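Methyltransferase WBDD (Escherichia coli, PDB 4AZS) is a bifunctional kinase and methyltransferase that regulates the chain length of the O antigen of serotype O9a. Local coordinates at residues A169-L174 / M218-N223. Residues are numbered along the deposited sequence; the frame is centred on the assembly and turned at random.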
loop_
_atom_site.group_PDB
_atom_site.type_symbol
_atom_site.label_atom_id
_atom_site.label_comp_id
_atom_site.label_asym_id
_atom_site.label_seq_id
_atom_site.Cartn_x
_atom_site.Cartn_y
_atom_site.Cartn_z
ATOM N N ALA A 169 -0.487 46.904 -18.392
ATOM C CA ALA A 169 -0.886 46.947 -16.985
ATOM C C ALA A 169 -1.824 45.808 -16.681
ATOM O O ALA A 169 -2.596 45.367 -17.536
ATOM C CB ALA A 169 -1.569 48.241 -16.661
ATOM N N VAL A 170 -1.737 45.346 -15.455
ATOM C CA VAL A 170 -2.601 44.296 -14.932
ATOM C C VAL A 170 -3.126 44.707 -13.584
ATOM O O VAL A 170 -2.357 45.188 -12.733
ATOM C CB VAL A 170 -1.845 42.950 -14.787
ATOM C CG1 VAL A 170 -2.811 41.821 -14.457
ATOM C CG2 VAL A 170 -1.141 42.628 -16.083
ATOM N N ILE A 171 -4.428 44.515 -13.389
ATOM C CA ILE A 171 -5.065 44.735 -12.104
ATOM C C ILE A 171 -5.592 43.414 -11.592
ATOM O O ILE A 171 -6.356 42.747 -12.301
ATOM C CB ILE A 171 -6.198 45.776 -12.241
ATOM C CG1 ILE A 171 -5.580 47.084 -12.629
ATOM C CG2 ILE A 171 -6.948 45.974 -10.931
ATOM C CD1 ILE A 171 -6.643 48.105 -12.949
ATOM N N LEU A 172 -5.144 43.032 -10.389
ATOM C CA LEU A 172 -5.530 41.791 -9.766
ATOM C C LEU A 172 -6.133 42.043 -8.405
ATOM O O LEU A 172 -5.569 42.779 -7.630
ATOM C CB LEU A 172 -4.310 40.871 -9.589
ATOM C CG LEU A 172 -3.630 40.537 -10.916
ATOM C CD1 LEU A 172 -2.260 39.945 -10.634
ATOM C CD2 LEU A 172 -4.449 39.611 -11.784
ATOM N N GLU A 173 -7.256 41.388 -8.125
ATOM C CA GLU A 173 -7.762 41.189 -6.785
ATOM C C GLU A 173 -7.476 39.750 -6.440
ATOM O O GLU A 173 -7.925 38.848 -7.139
ATOM C CB GLU A 173 -9.249 41.437 -6.706
ATOM C CG GLU A 173 -9.795 41.377 -5.279
ATOM C CD GLU A 173 -11.305 41.453 -5.217
ATOM O OE1 GLU A 173 -11.960 40.849 -6.121
ATOM O OE2 GLU A 173 -11.806 42.102 -4.258
ATOM N N LEU A 174 -6.736 39.533 -5.366
ATOM C CA LEU A 174 -6.272 38.217 -4.994
ATOM C C LEU A 174 -6.813 37.748 -3.655
ATOM O O LEU A 174 -6.709 38.437 -2.645
ATOM C CB LEU A 174 -4.757 38.249 -4.941
ATOM C CG LEU A 174 -4.112 38.568 -6.295
ATOM C CD1 LEU A 174 -2.634 38.826 -6.066
ATOM C CD2 LEU A 174 -4.293 37.452 -7.309
ATOM N N MET A 218 -6.064 44.409 -3.883
ATOM C CA MET A 218 -6.004 44.664 -5.304
ATOM C C MET A 218 -4.627 45.266 -5.605
ATOM O O MET A 218 -4.240 46.252 -4.978
ATOM C CB MET A 218 -7.089 45.669 -5.676
ATOM C CG MET A 218 -7.133 45.983 -7.141
ATOM S SD MET A 218 -8.497 47.024 -7.718
ATOM C CE MET A 218 -9.830 45.864 -7.582
ATOM N N TYR A 219 -3.929 44.673 -6.557
ATOM C CA TYR A 219 -2.626 45.105 -7.020
ATOM C C TYR A 219 -2.663 45.596 -8.452
ATOM O O TYR A 219 -3.397 45.094 -9.274
ATOM C CB TYR A 219 -1.656 43.932 -6.945
ATOM C CG TYR A 219 -1.303 43.554 -5.504
ATOM C CD1 TYR A 219 -0.337 44.279 -4.780
ATOM C CD2 TYR A 219 -2.015 42.558 -4.833
ATOM C CE1 TYR A 219 -0.068 43.957 -3.455
ATOM C CE2 TYR A 219 -1.735 42.239 -3.510
ATOM C CZ TYR A 219 -0.765 42.920 -2.862
ATOM O OH TYR A 219 -0.548 42.607 -1.578
ATOM N N LEU A 220 -1.857 46.593 -8.720
ATOM C CA LEU A 220 -1.595 47.094 -10.037
ATOM C C LEU A 220 -0.189 46.624 -10.399
ATOM O O LEU A 220 0.774 46.868 -9.663
ATOM C CB LEU A 220 -1.616 48.608 -9.993
ATOM C CG LEU A 220 -1.376 49.328 -11.300
ATOM C CD1 LEU A 220 -2.393 49.002 -12.369
ATOM C CD2 LEU A 220 -1.386 50.817 -11.019
ATOM N N VAL A 221 -0.061 45.931 -11.505
ATOM C CA VAL A 221 1.207 45.229 -11.831
ATOM C C VAL A 221 1.610 45.616 -13.256
ATOM O O VAL A 221 0.741 45.790 -14.122
ATOM C CB VAL A 221 0.981 43.726 -11.764
ATOM C CG1 VAL A 221 2.175 42.940 -12.201
ATOM C CG2 VAL A 221 0.514 43.301 -10.396
ATOM N N SER A 222 2.895 45.769 -13.527
ATOM C CA SER A 222 3.334 45.983 -14.911
ATOM C C SER A 222 4.710 45.476 -15.156
ATOM O O SER A 222 5.608 45.532 -14.264
ATOM C CB SER A 222 3.302 47.467 -15.305
ATOM O OG SER A 222 3.643 47.618 -16.686
ATOM N N ASN A 223 4.903 44.963 -16.370
ATOM C CA ASN A 223 6.244 44.576 -16.780
ATOM C C ASN A 223 6.860 45.595 -17.742
ATOM O O ASN A 223 7.940 45.364 -18.251
ATOM C CB ASN A 223 6.287 43.174 -17.375
ATOM C CG ASN A 223 6.572 42.094 -16.353
ATOM O OD1 ASN A 223 6.813 42.350 -15.174
ATOM N ND2 ASN A 223 6.483 40.857 -16.798
#
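Strands 169-173 and 218-222 run antiparallel, their axes 4.5 Å apart at closest approach, with V170 and L172 forming hydrogen-bonded pairs with V221 and Y219. They belong to the mixed seven-stranded sheet of a Rossmann-like class I methyltransferase domain, in which 216-222 is the reversed strand inserted between 169-173 and 200-207. Four backbone bonds tie them, among them V221 N to V170 O at 2.7 Å and L172 N to Y219 O, the straightest at 167°. Between these rungs the CA of I171 points a C-H at Y219 O, 3.3 Å away.

Side chains alternate between two buried faces. Beta-branched V170 and V221 suit an extended backbone and meet CB to CB at 4.2 Å, while helix 153-166 packs on V170 and L172. Beyond the strand end, L174 reaches the Y219 ring obliquely, L174 CD1 lying 4.0 Å from Y219 CD2.

I171, L220 and M218 lie on the other face, beside helix 47-64. E173 shares it: near the bound S-adenosylmethionine, its buried carboxylate is fixed in position by salt bridges to R44 and R49 and a hydrogen bond with S142. I171 splits its branches between two neighbours. With CG1 anti to the carbonyl carbon (chi1 -64°), I171 CG2 falls anti to the backbone N and meets the flexible thioether of M218, whose SD lies 3.7 Å away, while I171 CG1 touches L220 CD1, also at 3.7 Å.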